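Local coordinates for glycoside hydrolase family 81 (Clostridium thermocellum, PDB 6FOP), which probably hydrolyses beta-1,3-glucans such as laminarin as an endo-acting glucanase of the cellulosome, at residues K540-Y551 and Y594-E605. Residues are numbered along the deposited sequence; the frame is centred on the assembly and turned at random.
Sequences KDIFSPSYGHNY and YIKQNYEEMLRE. With NI (nickel (II) ion), chain B; MG (magnesium ion), chain C.
Glu601 reaches from helix 592-606 to the loop at His549 and Asn550, its chain fully extended, with CG anti to the backbone N (chi1 166°). Its CB lies 3.8 Å from Asn550 ND2, CG passes 3.2 Å from the nickel ion, and CD lies 3.4 Å from Asn550 OD1. The Asn550 side chain runs the other way, with carboxylate and amide planes 16° apart, yet Asn550 OD1 and Glu601 OE1, both acceptors, sit 3.1 Å apart without bonding. At the tip the two oxygens divide the work. OE1 accepts the backbone N-H of Asn550 on its syn lone pair, 2.8 Å and nearly straight (165°), while OE2 binds nickel at 2.0 Å. One turn on, Glu605 repeats this division: OE1 ligates nickel, and OE2 takes a 2.6 Å hydrogen bond from His549 ND1; OE2 lies in the imidazole plane but is met on its syn side, out of the carboxylate plane. His562 and His574 complete the site. Toward the helix start, Tyr594 OH donates to Asn550 O at 2.7 Å, from above the carbonyl plane, and accepts a hydrogen bond from Asn598 ND2; Asn598 OD1 in turn bonds His574, a nickel ligand. Asn550 ND2 adds a weak bond to Gln597 O. The loop thus serves as second shell: nickel on one oxygen and a loop N-H on the other probably hold each carboxylate's rotation and stabilise its negative charge.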
loop_
_atom_site.group_PDB
_atom_site.type_symbol
_atom_site.label_atom_id
_atom_site.label_comp_id
_atom_site.label_asym_id
_atom_site.label_seq_id
_atom_site.Cartn_x
_atom_site.Cartn_y
_atom_site.Cartn_z
ATOM N N LYS A 540 6.394 10.920 15.911
ATOM C CA LYS A 540 7.545 11.812 15.905
ATOM C C LYS A 540 8.864 11.063 16.103
ATOM O O LYS A 540 9.800 11.602 16.675
ATOM C CB LYS A 540 7.380 12.944 16.941
ATOM C CG LYS A 540 6.055 13.695 16.880
ATOM C CD LYS A 540 5.935 14.484 15.606
ATOM C CE LYS A 540 4.640 15.298 15.559
ATOM N NZ LYS A 540 4.616 16.156 14.330
ATOM N N ASP A 541 8.929 9.836 15.604
ATOM C CA ASP A 541 10.140 9.016 15.712
ATOM C C ASP A 541 10.585 8.337 14.426
ATOM O O ASP A 541 11.521 7.558 14.453
ATOM C CB ASP A 541 10.014 7.996 16.851
ATOM C CG ASP A 541 8.898 7.002 16.655
ATOM O OD1 ASP A 541 8.227 7.023 15.603
ATOM O OD2 ASP A 541 8.684 6.194 17.584
ATOM N N ILE A 542 9.942 8.631 13.298
ATOM C CA ILE A 542 10.308 8.079 12.005
ATOM C C ILE A 542 11.248 9.020 11.256
ATOM O O ILE A 542 12.311 8.610 10.810
ATOM C CB ILE A 542 9.063 7.757 11.142
ATOM C CG1 ILE A 542 8.086 6.835 11.896
ATOM C CG2 ILE A 542 9.498 7.179 9.794
ATOM C CD1 ILE A 542 8.606 5.452 12.183
ATOM N N PHE A 543 10.842 10.284 11.099
ATOM C CA PHE A 543 11.576 11.218 10.255
ATOM C C PHE A 543 12.856 11.663 10.938
ATOM O O PHE A 543 12.890 11.863 12.150
ATOM C CB PHE A 543 10.737 12.441 9.881
ATOM C CG PHE A 543 9.487 12.140 9.084
ATOM C CD1 PHE A 543 9.279 10.918 8.430
ATOM C CD2 PHE A 543 8.504 13.105 8.981
ATOM C CE1 PHE A 543 8.122 10.678 7.706
ATOM C CE2 PHE A 543 7.360 12.874 8.235
ATOM C CZ PHE A 543 7.159 11.647 7.628
ATOM N N SER A 544 13.907 11.798 10.140
ATOM C CA SER A 544 15.185 12.317 10.623
ATOM C C SER A 544 15.045 13.745 11.152
ATOM O O SER A 544 14.293 14.532 10.586
ATOM C CB SER A 544 16.189 12.372 9.470
ATOM O OG SER A 544 17.408 12.987 9.897
ATOM N N PRO A 545 15.791 14.104 12.211
ATOM C CA PRO A 545 15.798 15.503 12.612
ATOM C C PRO A 545 16.240 16.469 11.505
ATOM O O PRO A 545 15.876 17.644 11.542
ATOM C CB PRO A 545 16.800 15.523 13.773
ATOM C CG PRO A 545 16.774 14.151 14.323
ATOM C CD PRO A 545 16.533 13.247 13.159
ATOM N N SER A 546 17.023 15.985 10.539
ATOM C CA SER A 546 17.487 16.807 9.438
ATOM C C SER A 546 16.434 17.003 8.353
ATOM O O SER A 546 16.607 17.857 7.510
ATOM C CB SER A 546 18.748 16.235 8.816
ATOM O OG SER A 546 18.491 15.003 8.207
ATOM N N TYR A 547 15.372 16.187 8.350
ATOM C CA TYR A 547 14.275 16.363 7.411
ATOM C C TYR A 547 13.466 17.560 7.903
ATOM O O TYR A 547 13.121 17.659 9.079
ATOM C CB TYR A 547 13.449 15.076 7.321
ATOM C CG TYR A 547 12.257 15.157 6.399
ATOM C CD1 TYR A 547 12.429 15.304 5.048
ATOM C CD2 TYR A 547 10.962 15.069 6.887
ATOM C CE1 TYR A 547 11.354 15.357 4.185
ATOM C CE2 TYR A 547 9.867 15.138 6.038
ATOM C CZ TYR A 547 10.066 15.275 4.696
ATOM O OH TYR A 547 9.028 15.374 3.825
ATOM N N GLY A 548 13.176 18.476 6.996
ATOM C CA GLY A 548 12.635 19.782 7.371
ATOM C C GLY A 548 11.123 19.940 7.452
ATOM O O GLY A 548 10.621 21.059 7.354
ATOM N N HIS A 549 10.395 18.854 7.634
ATOM C CA HIS A 549 8.934 18.864 7.570
ATOM C C HIS A 549 8.372 17.845 8.546
ATOM O O HIS A 549 9.052 16.868 8.888
ATOM C CB HIS A 549 8.475 18.546 6.128
ATOM C CG HIS A 549 9.154 19.369 5.081
ATOM N ND1 HIS A 549 8.679 20.607 4.699
ATOM C CD2 HIS A 549 10.323 19.198 4.421
ATOM C CE1 HIS A 549 9.501 21.141 3.816
ATOM N NE2 HIS A 549 10.511 20.307 3.632
ATOM N N ASN A 550 7.092 18.010 8.885
ATOM C CA ASN A 550 6.319 17.086 9.705
ATOM C C ASN A 550 5.459 16.101 8.894
ATOM O O ASN A 550 4.637 15.385 9.451
ATOM C CB ASN A 550 5.479 17.840 10.744
ATOM C CG ASN A 550 4.337 18.655 10.135
ATOM O OD1 ASN A 550 3.872 18.418 9.016
ATOM N ND2 ASN A 550 3.934 19.695 10.867
ATOM N N TYR A 551 5.707 16.071 7.588
ATOM C CA TYR A 551 4.889 15.386 6.604
ATOM C C TYR A 551 5.791 15.035 5.435
ATOM O O TYR A 551 6.618 15.854 5.050
ATOM C CB TYR A 551 3.786 16.340 6.140
ATOM C CG TYR A 551 3.098 15.974 4.831
ATOM C CD1 TYR A 551 2.389 14.761 4.704
ATOM C CD2 TYR A 551 3.159 16.810 3.735
ATOM C CE1 TYR A 551 1.759 14.427 3.524
ATOM C CE2 TYR A 551 2.534 16.482 2.554
ATOM C CZ TYR A 551 1.811 15.293 2.456
ATOM O OH TYR A 551 1.158 14.993 1.299
ATOM N N TYR A 594 -2.000 17.115 15.522
ATOM C CA TYR A 594 -1.259 16.956 14.273
ATOM C C TYR A 594 -1.974 17.678 13.129
ATOM O O TYR A 594 -1.319 18.283 12.280
ATOM C CB TYR A 594 -0.998 15.477 13.903
ATOM C CG TYR A 594 -0.206 15.377 12.610
ATOM C CD1 TYR A 594 1.165 15.655 12.586
ATOM C CD2 TYR A 594 -0.835 15.083 11.398
ATOM C CE1 TYR A 594 1.878 15.638 11.389
ATOM C CE2 TYR A 594 -0.131 15.065 10.197
ATOM C CZ TYR A 594 1.243 15.315 10.208
ATOM O OH TYR A 594 1.939 15.304 9.025
ATOM N N ILE A 595 -3.313 17.617 13.085
ATOM C CA ILE A 595 -4.047 18.386 12.053
ATOM C C ILE A 595 -3.594 19.872 12.099
ATOM O O ILE A 595 -3.245 20.474 11.086
ATOM C CB ILE A 595 -5.593 18.352 12.298
ATOM C CG1 ILE A 595 -6.216 16.947 12.215
ATOM C CG2 ILE A 595 -6.304 19.332 11.378
ATOM C CD1 ILE A 595 -6.245 16.379 10.838
ATOM N N LYS A 596 -3.580 20.436 13.301
ATOM C CA LYS A 596 -3.154 21.826 13.506
ATOM C C LYS A 596 -1.712 22.056 13.048
ATOM O O LYS A 596 -1.449 22.972 12.284
ATOM C CB LYS A 596 -3.353 22.229 14.970
ATOM C CG LYS A 596 -3.012 23.686 15.269
ATOM C CD LYS A 596 -3.802 24.641 14.386
ATOM C CE LYS A 596 -3.959 26.049 14.955
ATOM N NZ LYS A 596 -4.332 27.061 13.917
ATOM N N GLN A 597 -0.790 21.181 13.467
ATOM C CA GLN A 597 0.619 21.303 13.085
ATOM C C GLN A 597 0.820 21.180 11.579
ATOM O O GLN A 597 1.650 21.883 10.983
ATOM C CB GLN A 597 1.458 20.238 13.785
ATOM C CG GLN A 597 1.627 20.397 15.282
ATOM C CD GLN A 597 2.356 19.208 15.904
ATOM O OE1 GLN A 597 2.132 18.055 15.543
ATOM N NE2 GLN A 597 3.245 19.491 16.833
ATOM N N ASN A 598 0.138 20.196 10.978
ATOM C CA ASN A 598 0.260 19.943 9.536
ATOM C C ASN A 598 -0.252 21.149 8.745
ATOM O O ASN A 598 0.418 21.657 7.827
ATOM C CB ASN A 598 -0.447 18.620 9.192
ATOM C CG ASN A 598 -0.450 18.318 7.718
ATOM O OD1 ASN A 598 -1.025 19.051 6.910
ATOM N ND2 ASN A 598 0.154 17.179 7.344
ATOM N N TYR A 599 -1.450 21.615 9.095
ATOM C CA TYR A 599 -2.033 22.792 8.457
ATOM C C TYR A 599 -1.179 24.040 8.627
ATOM O O TYR A 599 -0.956 24.768 7.645
ATOM C CB TYR A 599 -3.451 22.987 8.985
ATOM C CG TYR A 599 -4.209 24.170 8.435
ATOM C CD1 TYR A 599 -4.996 24.051 7.285
ATOM C CD2 TYR A 599 -4.215 25.387 9.103
ATOM C CE1 TYR A 599 -5.716 25.142 6.813
ATOM C CE2 TYR A 599 -4.963 26.452 8.652
ATOM C CZ TYR A 599 -5.672 26.338 7.471
ATOM O OH TYR A 599 -6.423 27.414 7.024
ATOM N N GLU A 600 -0.660 24.257 9.841
ATOM C CA GLU A 600 0.189 25.432 10.084
ATOM C C GLU A 600 1.525 25.340 9.341
ATOM O O GLU A 600 2.011 26.350 8.846
ATOM C CB GLU A 600 0.378 25.688 11.577
ATOM C CG GLU A 600 -0.897 26.146 12.301
ATOM C CD GLU A 600 -1.440 27.513 11.861
ATOM O OE1 GLU A 600 -0.652 28.400 11.489
ATOM O OE2 GLU A 600 -2.682 27.701 11.879
ATOM N N GLU A 601 2.079 24.120 9.213
ATOM C CA GLU A 601 3.283 23.979 8.389
ATOM C C GLU A 601 2.975 24.369 6.939
ATOM O O GLU A 601 3.737 25.072 6.282
ATOM C CB GLU A 601 3.803 22.541 8.399
ATOM C CG GLU A 601 4.841 22.275 7.314
ATOM C CD GLU A 601 5.428 20.879 7.284
ATOM O OE1 GLU A 601 6.069 20.494 8.266
ATOM O OE2 GLU A 601 5.253 20.175 6.262
ATOM N N MET A 602 1.862 23.852 6.428
ATOM C CA MET A 602 1.425 24.150 5.062
ATOM C C MET A 602 1.308 25.669 4.821
ATOM O O MET A 602 1.810 26.183 3.813
ATOM C CB MET A 602 0.102 23.392 4.782
ATOM C CG MET A 602 -0.545 23.656 3.431
ATOM S SD MET A 602 -1.526 25.167 3.336
ATOM C CE MET A 602 -2.752 24.820 4.591
ATOM N N LEU A 603 0.712 26.388 5.767
ATOM C CA LEU A 603 0.591 27.843 5.653
ATOM C C LEU A 603 1.962 28.525 5.612
ATOM O O LEU A 603 2.201 29.423 4.779
ATOM C CB LEU A 603 -0.229 28.411 6.810
ATOM C CG LEU A 603 -1.709 28.060 6.891
ATOM C CD1 LEU A 603 -2.312 28.808 8.064
ATOM C CD2 LEU A 603 -2.426 28.417 5.596
ATOM N N ARG A 604 2.841 28.119 6.534
ATOM C CA ARG A 604 4.186 28.684 6.575
ATOM C C ARG A 604 4.919 28.477 5.251
ATOM O O ARG A 604 5.577 29.363 4.729
ATOM C CB ARG A 604 4.997 28.079 7.711
ATOM C CG ARG A 604 4.623 28.566 9.091
ATOM C CD ARG A 604 5.739 28.252 10.080
ATOM N NE ARG A 604 6.000 26.813 10.168
ATOM C CZ ARG A 604 5.292 25.938 10.890
ATOM N NH1 ARG A 604 4.245 26.324 11.612
ATOM N NH2 ARG A 604 5.639 24.659 10.894
ATOM N N GLU A 605 4.789 27.269 4.712
ATOM C CA GLU A 605 5.444 26.924 3.459
ATOM C C GLU A 605 4.862 27.672 2.270
ATOM O O GLU A 605 5.583 27.993 1.329
ATOM C CB GLU A 605 5.412 25.410 3.242
ATOM C CG GLU A 605 6.223 24.675 4.297
ATOM C CD GLU A 605 5.977 23.185 4.376
ATOM O OE1 GLU A 605 4.890 22.670 3.992
ATOM O OE2 GLU A 605 6.856 22.504 4.935
HETATM NI NI NI B . 4.676 20.786 4.449
HETATM MG MG MG C . 11.238 13.438 15.763
HETATM O O HOH W 1 10.756 12.201 13.846
HETATM O O HOH W 2 8.595 23.389 6.833
HETATM O O HOH W 3 9.591 14.781 14.747
HETATM O O HOH W 4 10.676 14.451 17.569
#